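Local coordinates for protein agmatine N-acetyltransferase (Drosophila melanogaster, PDB 7CIW) that catalyses transfer of an acetyl group from acetyl-CoA to the amine of agmatine, and probably acylates arylalkylamines such as dopamine and serotonin as well, at residues E51-N56 against V128-V133; V75-K80 against S124-H129. The protein carries 1 engineered substitution. All blocks are in the same frame, centred on the assembly; numbering follows the deposited sequence.

How the contacts relate
Contacts 1 and 2 lie about 9 Å apart, centre to centre, and meet on strand 125-133, sharing V128 and H129. In chain order helix 47-54 comes first, then strand 70-80, then strand 125-133, on which both contacts end. Contact 2 pairs the two strands as antiparallel neighbours in the central mixed sheet, and contact 1 sets the end of the helix and the residues after it against the next part of the second strand. The contacts also touch directly, through a probable hydrogen bond of V76 N to A130 O. One strand thus serves both as a member of the sheet and as a wall of the pocket that holds acetylagmatine and coenzyme A.

Contact 1 of 2, residues E51-N56 against V128-V133; sequences EFLLSN and VHALGV. With G0R (N-(4-carbamimidamidobutyl)ethanamide), chain C; COA (coenzyme A), chain B.
The F52 ring presents its edge to one face of the H129 imidazole, a T-shaped pair with planes at 83° and centroids 4.7 Å apart. F52 CG is anti to the backbone N (chi1 167°), which carries it off the helix toward H129, and CZ makes the closest approach, 3.4 Å from H129 CE1. L53 lays its CD2 methyl 3.9 Å from H129 CB and its CD1 methyl 4.0 Å from A130 CB; a branched leucine can cover both because alanine is small. The N56 side chain crosses that of H129 with its amide turned only 26° from the ring plane, OD1 3.7 Å from H129 CD2. An alanine in place of H129 would probably leave the F52 edge without its aromatic partner and open a gap beside N56.

Further out, N56 ND2 gives a hydrogen bond to L53 O at 3.1 Å. N56 N uses the same carbonyl, gripping L53 O with two donors, while the ND2 bond holds the amide's rotation. V76 on the neighbouring strand stands opposite two residues, bonded to H129 N and A130 O, a classic beta bulge. Beyond it L131 N bonds weakly to the acetylagmatine oxygen, L131 O accepts from coenzyme A N4P at 2.7 Å and V133 N donates to its O9P at 2.9 Å. Such strand-like pairing of the pantetheine arm is the hallmark of the GNAT acetyl-CoA site.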
loop_
_atom_site.group_PDB
_atom_site.type_symbol
_atom_site.label_atom_id
_atom_site.label_comp_id
_atom_site.label_asym_id
_atom_site.label_seq_id
_atom_site.Cartn_x
_atom_site.Cartn_y
_atom_site.Cartn_z
ATOM N N GLU A 51 0.687 8.254 -10.389
ATOM C CA GLU A 51 0.447 7.444 -11.578
ATOM C C GLU A 51 0.656 5.962 -11.294
ATOM O O GLU A 51 -0.087 5.115 -11.810
ATOM C CB GLU A 51 1.360 7.913 -12.711
ATOM C CG GLU A 51 0.899 9.209 -13.352
ATOM C CD GLU A 51 1.804 9.654 -14.484
ATOM O OE1 GLU A 51 2.406 8.775 -15.144
ATOM O OE2 GLU A 51 1.911 10.880 -14.710
ATOM N N PHE A 52 1.652 5.623 -10.476
ATOM C CA PHE A 52 1.864 4.215 -10.165
ATOM C C PHE A 52 0.674 3.633 -9.416
ATOM O O PHE A 52 0.217 2.526 -9.724
ATOM C CB PHE A 52 3.124 4.003 -9.343
ATOM C CG PHE A 52 3.189 2.624 -8.760
ATOM C CD1 PHE A 52 3.283 1.523 -9.602
ATOM C CD2 PHE A 52 3.053 2.413 -7.403
ATOM C CE1 PHE A 52 3.306 0.237 -9.096
ATOM C CE2 PHE A 52 3.073 1.118 -6.888
ATOM C CZ PHE A 52 3.199 0.033 -7.747
ATOM N N LEU A 53 0.179 4.347 -8.404
ATOM C CA LEU A 53 -1.000 3.849 -7.702
ATOM C C LEU A 53 -2.136 3.607 -8.680
ATOM O O LEU A 53 -2.761 2.539 -8.678
ATOM C CB LEU A 53 -1.422 4.827 -6.600
ATOM C CG LEU A 53 -0.539 4.810 -5.350
ATOM C CD1 LEU A 53 -1.231 5.523 -4.194
ATOM C CD2 LEU A 53 -0.176 3.378 -4.962
ATOM N N LEU A 54 -2.389 4.577 -9.565
ATOM C CA LEU A 54 -3.506 4.441 -10.485
ATOM C C LEU A 54 -3.257 3.368 -11.535
ATOM O O LEU A 54 -4.219 2.848 -12.108
ATOM C CB LEU A 54 -3.797 5.791 -11.143
ATOM C CG LEU A 54 -4.331 6.853 -10.179
ATOM C CD1 LEU A 54 -4.632 8.150 -10.952
ATOM C CD2 LEU A 54 -5.574 6.358 -9.406
ATOM N N SER A 55 -1.995 3.010 -11.785
ATOM C CA SER A 55 -1.702 1.941 -12.733
ATOM C C SER A 55 -2.226 0.588 -12.267
ATOM O O SER A 55 -2.233 -0.363 -13.054
ATOM C CB SER A 55 -0.195 1.856 -12.989
ATOM O OG SER A 55 0.497 1.244 -11.915
ATOM N N ASN A 56 -2.666 0.476 -11.017
ATOM C CA ASN A 56 -3.229 -0.769 -10.528
ATOM C C ASN A 56 -4.720 -0.886 -10.771
ATOM O O ASN A 56 -5.264 -1.987 -10.642
ATOM C CB ASN A 56 -2.943 -0.916 -9.027
ATOM C CG ASN A 56 -1.489 -1.037 -8.748
ATOM O OD1 ASN A 56 -0.886 -2.088 -8.982
ATOM N ND2 ASN A 56 -0.889 0.045 -8.268
ATOM N N VAL A 128 -0.527 -5.165 -1.531
ATOM C CA VAL A 128 -1.332 -3.987 -1.203
ATOM C C VAL A 128 -0.414 -2.767 -1.185
ATOM O O VAL A 128 0.456 -2.644 -0.317
ATOM C CB VAL A 128 -2.062 -4.157 0.131
ATOM C CG1 VAL A 128 -2.792 -2.871 0.515
ATOM C CG2 VAL A 128 -3.027 -5.336 0.037
ATOM N N HIS A 129 -0.600 -1.869 -2.166
ATOM C CA HIS A 129 0.231 -0.682 -2.326
ATOM C C HIS A 129 -0.247 0.519 -1.520
ATOM O O HIS A 129 0.566 1.396 -1.212
ATOM C CB HIS A 129 0.307 -0.288 -3.810
ATOM C CG HIS A 129 1.042 -1.281 -4.653
ATOM N ND1 HIS A 129 2.400 -1.483 -4.542
ATOM C CD2 HIS A 129 0.607 -2.144 -5.604
ATOM C CE1 HIS A 129 2.772 -2.417 -5.399
ATOM N NE2 HIS A 129 1.701 -2.847 -6.044
ATOM N N ALA A 130 -1.530 0.590 -1.180
ATOM C CA ALA A 130 -2.018 1.738 -0.420
ATOM C C ALA A 130 -3.304 1.367 0.296
ATOM O O ALA A 130 -4.119 0.621 -0.243
ATOM C CB ALA A 130 -2.257 2.938 -1.342
ATOM N N LEU A 131 -3.452 1.860 1.525
ATOM C CA LEU A 131 -4.659 1.676 2.330
ATOM C C LEU A 131 -4.887 2.949 3.123
ATOM O O LEU A 131 -3.997 3.367 3.866
ATOM C CB LEU A 131 -4.500 0.481 3.268
ATOM C CG LEU A 131 -5.730 0.189 4.119
ATOM C CD1 LEU A 131 -6.837 -0.379 3.258
ATOM C CD2 LEU A 131 -5.350 -0.776 5.237
ATOM N N GLY A 132 -6.065 3.560 2.986
ATOM C CA GLY A 132 -6.372 4.771 3.735
ATOM C C GLY A 132 -7.842 4.842 4.079
ATOM O O GLY A 132 -8.694 4.350 3.334
ATOM N N VAL A 133 -8.139 5.444 5.234
ATOM C CA VAL A 133 -9.497 5.630 5.735
ATOM C C VAL A 133 -9.647 7.088 6.158
ATOM O O VAL A 133 -8.749 7.637 6.803
ATOM C CB VAL A 133 -9.807 4.692 6.920
ATOM C CG1 VAL A 133 -11.189 4.981 7.483
ATOM C CG2 VAL A 133 -9.741 3.230 6.485
HETATM C C10 G0R C . 3.500 5.776 -2.035
HETATM N N12 G0R C . 3.831 7.080 -1.473
HETATM C C1 G0R C . -0.530 -0.223 2.427
HETATM C C2 G0R C . 0.292 1.061 2.348
HETATM C C5 G0R C . 2.560 2.170 2.217
HETATM C C6 G0R C . 3.097 2.377 0.798
HETATM C C7 G0R C . 4.131 3.505 0.716
HETATM C C8 G0R C . 3.634 4.826 0.115
HETATM N N4 G0R C . 1.737 0.974 2.295
HETATM N N9 G0R C . 3.415 4.752 -1.313
HETATM N N11 G0R C . 3.257 5.644 -3.450
HETATM O O3 G0R C . -0.251 2.116 2.316
HETATM N N1A COA B . -4.105 7.708 14.072
HETATM C C2A COA B . -4.491 7.505 15.362
HETATM N N3A COA B . -5.254 6.411 15.697
HETATM C C4A COA B . -5.629 5.532 14.754
HETATM C C5A COA B . -5.251 5.739 13.483
HETATM C C6A COA B . -4.480 6.835 13.154
HETATM N N6A COA B . -3.834 7.468 11.932
HETATM N N7A COA B . -5.734 4.739 12.704
HETATM C C8A COA B . -6.424 3.900 13.488
HETATM N N9A COA B . -6.350 4.382 14.738
HETATM C C1B COA B . -6.870 4.008 15.918
HETATM C C2B COA B . -8.409 4.020 15.746
HETATM O O2B COA B . -8.982 5.373 15.933
HETATM C C3B COA B . -8.873 3.090 16.605
HETATM O O3B COA B . -8.838 3.483 18.004
HETATM P P3B COA B . -10.122 4.179 18.800
HETATM O O7A COA B . -11.433 3.685 18.218
HETATM O O8A COA B . -10.004 3.906 20.303
HETATM O O9A COA B . -9.978 5.674 18.555
HETATM C C4B COA B . -7.745 1.911 16.543
HETATM O O4B COA B . -6.602 2.487 16.190
HETATM C C5B COA B . -8.141 0.799 15.603
HETATM O O5B COA B . -8.672 1.397 14.428
HETATM P P1A COA B . -8.742 0.544 12.986
HETATM O O1A COA B . -7.876 -0.719 12.987
HETATM O O2A COA B . -10.199 0.267 12.643
HETATM O O3A COA B . -8.078 1.572 11.896
HETATM P P2A COA B . -8.699 2.012 10.440
HETATM O O4A COA B . -9.927 2.851 10.632
HETATM O O5A COA B . -8.929 0.780 9.594
HETATM O O6A COA B . -7.468 2.942 9.868
HETATM C CBP COA B . -5.527 3.148 8.622
HETATM C CCP COA B . -6.214 2.364 9.710
HETATM C CDP COA B . -6.248 2.814 7.272
HETATM C CEP COA B . -4.047 2.744 8.536
HETATM C CAP COA B . -5.611 4.630 8.981
HETATM O OAP COA B . -4.823 4.861 10.123
HETATM C C9P COA B . -5.114 5.575 7.869
HETATM O O9P COA B . -5.764 5.835 6.903
HETATM N N8P COA B . -3.816 6.198 8.040
HETATM C C7P COA B . -3.284 7.165 7.062
HETATM C C6P COA B . -2.686 6.513 5.741
HETATM C C5P COA B . -1.759 5.411 6.188
HETATM O O5P COA B . -0.854 5.606 6.956
HETATM N N4P COA B . -2.036 4.066 5.606
HETATM C C3P COA B . -1.294 2.861 5.942
HETATM C C2P COA B . 0.156 2.889 5.459
HETATM S S1P COA B . 0.674 1.184 5.826
#

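Contact 2 of 2, residues V75-K80 against S124-H129; sequences VVAGPK and SCLHVH. With G0R (N-(4-carbamimidamidobutyl)ethanamide), chain C.
K80 and H127 come together through their torsions: K80 CG sits between its own backbone N and carbonyl carbon (chi1 68°), the chain is extended beyond it, and H127 CG is anti to the backbone N (chi1 -172°). The lysine methylenes therefore run past C125 CB and H127 CB, and NZ comes 3.3 Å from H127 ND1. Beyond the two strands, K80 NZ forms a salt bridge with E111, and H127 ND1 is hydrogen-bonded to S163. A long lysine suits this buried place: its apolar stem lines the sheet while its charge reaches an acid.

H127 CD2 lies over the rim of the H129 ring, 3.2 Å above its plane. At the edge of that ring, a water bonded to H129 NE2 donates to P79 O at 2.8 Å. G78 N approaches H129 CD2 to 3.7 Å; a beta carbon here would lie close to that atom and be crowded by P79 CD, so glycine fits. On the face bearing A77 and V128, V75 CG2 meets V128 CG1 at 3.7 Å, and L126 CD1 reaches both A77 CB and the carbonyl carbon of G78; V75, L126 and V128 also touch helix 142-156.

Paired backbone bonds join G78 with H127 and K80 with C125. This twisted antiparallel ladder joins two central strands of the GNAT sheet and is interrupted by the bulge at H129 and A130, beside the substrate pocket.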
loop_
_atom_site.group_PDB
_atom_site.type_symbol
_atom_site.label_atom_id
_atom_site.label_comp_id
_atom_site.label_asym_id
_atom_site.label_seq_id
_atom_site.Cartn_x
_atom_site.Cartn_y
_atom_site.Cartn_z
ATOM N N VAL A 75 -8.388 1.061 -0.977
ATOM C CA VAL A 75 -7.237 0.164 -1.008
ATOM C C VAL A 75 -6.790 -0.005 -2.454
ATOM O O VAL A 75 -7.613 -0.099 -3.370
ATOM C CB VAL A 75 -7.566 -1.190 -0.328
ATOM C CG1 VAL A 75 -8.683 -1.947 -1.083
ATOM C CG2 VAL A 75 -6.296 -2.050 -0.139
ATOM N N VAL A 76 -5.482 0.029 -2.667
ATOM C CA VAL A 76 -4.891 -0.135 -3.987
ATOM C C VAL A 76 -3.972 -1.339 -3.905
ATOM O O VAL A 76 -3.089 -1.384 -3.042
ATOM C CB VAL A 76 -4.120 1.121 -4.427
ATOM C CG1 VAL A 76 -3.349 0.854 -5.716
ATOM C CG2 VAL A 76 -5.067 2.296 -4.599
ATOM N N ALA A 77 -4.188 -2.319 -4.775
ATOM C CA ALA A 77 -3.377 -3.530 -4.762
ATOM C C ALA A 77 -3.057 -3.919 -6.197
ATOM O O ALA A 77 -3.760 -3.538 -7.136
ATOM C CB ALA A 77 -4.088 -4.676 -4.035
ATOM N N GLY A 78 -1.973 -4.669 -6.367
ATOM C CA GLY A 78 -1.626 -5.187 -7.670
ATOM C C GLY A 78 -0.702 -6.382 -7.598
ATOM O O GLY A 78 -0.109 -6.675 -6.557
ATOM N N PRO A 79 -0.550 -7.085 -8.718
ATOM C CA PRO A 79 0.237 -8.320 -8.732
ATOM C C PRO A 79 1.735 -8.078 -8.763
ATOM O O PRO A 79 2.220 -7.050 -9.244
ATOM C CB PRO A 79 -0.216 -8.991 -10.034
ATOM C CG PRO A 79 -0.433 -7.805 -10.945
ATOM C CD PRO A 79 -1.052 -6.739 -10.063
ATOM N N LYS A 80 2.474 -9.067 -8.258
ATOM C CA LYS A 80 3.918 -9.093 -8.448
ATOM C C LYS A 80 4.381 -10.538 -8.545
ATOM O O LYS A 80 3.709 -11.463 -8.080
ATOM C CB LYS A 80 4.657 -8.349 -7.323
ATOM C CG LYS A 80 4.597 -9.005 -5.964
ATOM C CD LYS A 80 5.273 -8.100 -4.913
ATOM C CE LYS A 80 5.366 -8.804 -3.566
ATOM N NZ LYS A 80 5.948 -7.901 -2.522
ATOM N N SER A 124 3.371 -16.008 -7.497
ATOM C CA SER A 124 2.920 -14.629 -7.569
ATOM C C SER A 124 2.385 -14.230 -6.205
ATOM O O SER A 124 2.126 -15.070 -5.343
ATOM C CB SER A 124 1.835 -14.453 -8.630
ATOM O OG SER A 124 0.664 -15.172 -8.266
ATOM N N CYS A 125 2.183 -12.929 -6.041
ATOM C CA CYS A 125 1.619 -12.406 -4.808
ATOM C C CYS A 125 0.762 -11.198 -5.163
ATOM O O CYS A 125 1.061 -10.477 -6.113
ATOM C CB CYS A 125 2.742 -12.039 -3.817
ATOM S SG CYS A 125 2.217 -11.453 -2.180
ATOM N N LEU A 126 -0.326 -11.006 -4.424
ATOM C CA LEU A 126 -1.100 -9.775 -4.540
ATOM C C LEU A 126 -0.603 -8.803 -3.480
ATOM O O LEU A 126 -0.752 -9.056 -2.283
ATOM C CB LEU A 126 -2.595 -10.050 -4.377
ATOM C CG LEU A 126 -3.546 -8.887 -4.640
ATOM C CD1 LEU A 126 -3.278 -8.243 -5.987
ATOM C CD2 LEU A 126 -4.980 -9.392 -4.596
ATOM N N HIS A 127 -0.014 -7.698 -3.914
ATOM C CA HIS A 127 0.594 -6.746 -2.995
ATOM C C HIS A 127 -0.307 -5.537 -2.789
ATOM O O HIS A 127 -0.763 -4.928 -3.760
ATOM C CB HIS A 127 1.949 -6.299 -3.536
ATOM C CG HIS A 127 2.728 -5.461 -2.578
ATOM N ND1 HIS A 127 3.451 -6.001 -1.538
ATOM C CD2 HIS A 127 2.871 -4.115 -2.479
ATOM C CE1 HIS A 127 4.022 -5.028 -0.850
ATOM N NE2 HIS A 127 3.682 -3.875 -1.394
ATOM N N VAL A 128 -0.527 -5.165 -1.531
ATOM C CA VAL A 128 -1.332 -3.987 -1.203
ATOM C C VAL A 128 -0.414 -2.767 -1.185
ATOM O O VAL A 128 0.456 -2.644 -0.317
ATOM C CB VAL A 128 -2.062 -4.157 0.131
ATOM C CG1 VAL A 128 -2.792 -2.871 0.515
ATOM C CG2 VAL A 128 -3.027 -5.336 0.037
ATOM N N HIS A 129 -0.600 -1.869 -2.166
ATOM C CA HIS A 129 0.231 -0.682 -2.326
ATOM C C HIS A 129 -0.247 0.519 -1.520
ATOM O O HIS A 129 0.566 1.396 -1.212
ATOM C CB HIS A 129 0.307 -0.288 -3.810
ATOM C CG HIS A 129 1.042 -1.281 -4.653
ATOM N ND1 HIS A 129 2.400 -1.483 -4.542
ATOM C CD2 HIS A 129 0.607 -2.144 -5.604
ATOM C CE1 HIS A 129 2.772 -2.417 -5.399
ATOM N NE2 HIS A 129 1.701 -2.847 -6.044
HETATM C C10 G0R C . 3.500 5.776 -2.035
HETATM N N12 G0R C . 3.831 7.080 -1.473
HETATM C C1 G0R C . -0.530 -0.223 2.427
HETATM C C2 G0R C . 0.292 1.061 2.348
HETATM C C5 G0R C . 2.560 2.170 2.217
HETATM C C6 G0R C . 3.097 2.377 0.798
HETATM C C7 G0R C . 4.131 3.505 0.716
HETATM C C8 G0R C . 3.634 4.826 0.115
HETATM N N4 G0R C . 1.737 0.974 2.295
HETATM N N9 G0R C . 3.415 4.752 -1.313
HETATM N N11 G0R C . 3.257 5.644 -3.450
HETATM O O3 G0R C . -0.251 2.116 2.316
HETATM O O HOH W 1 2.579 -4.599 -8.042
#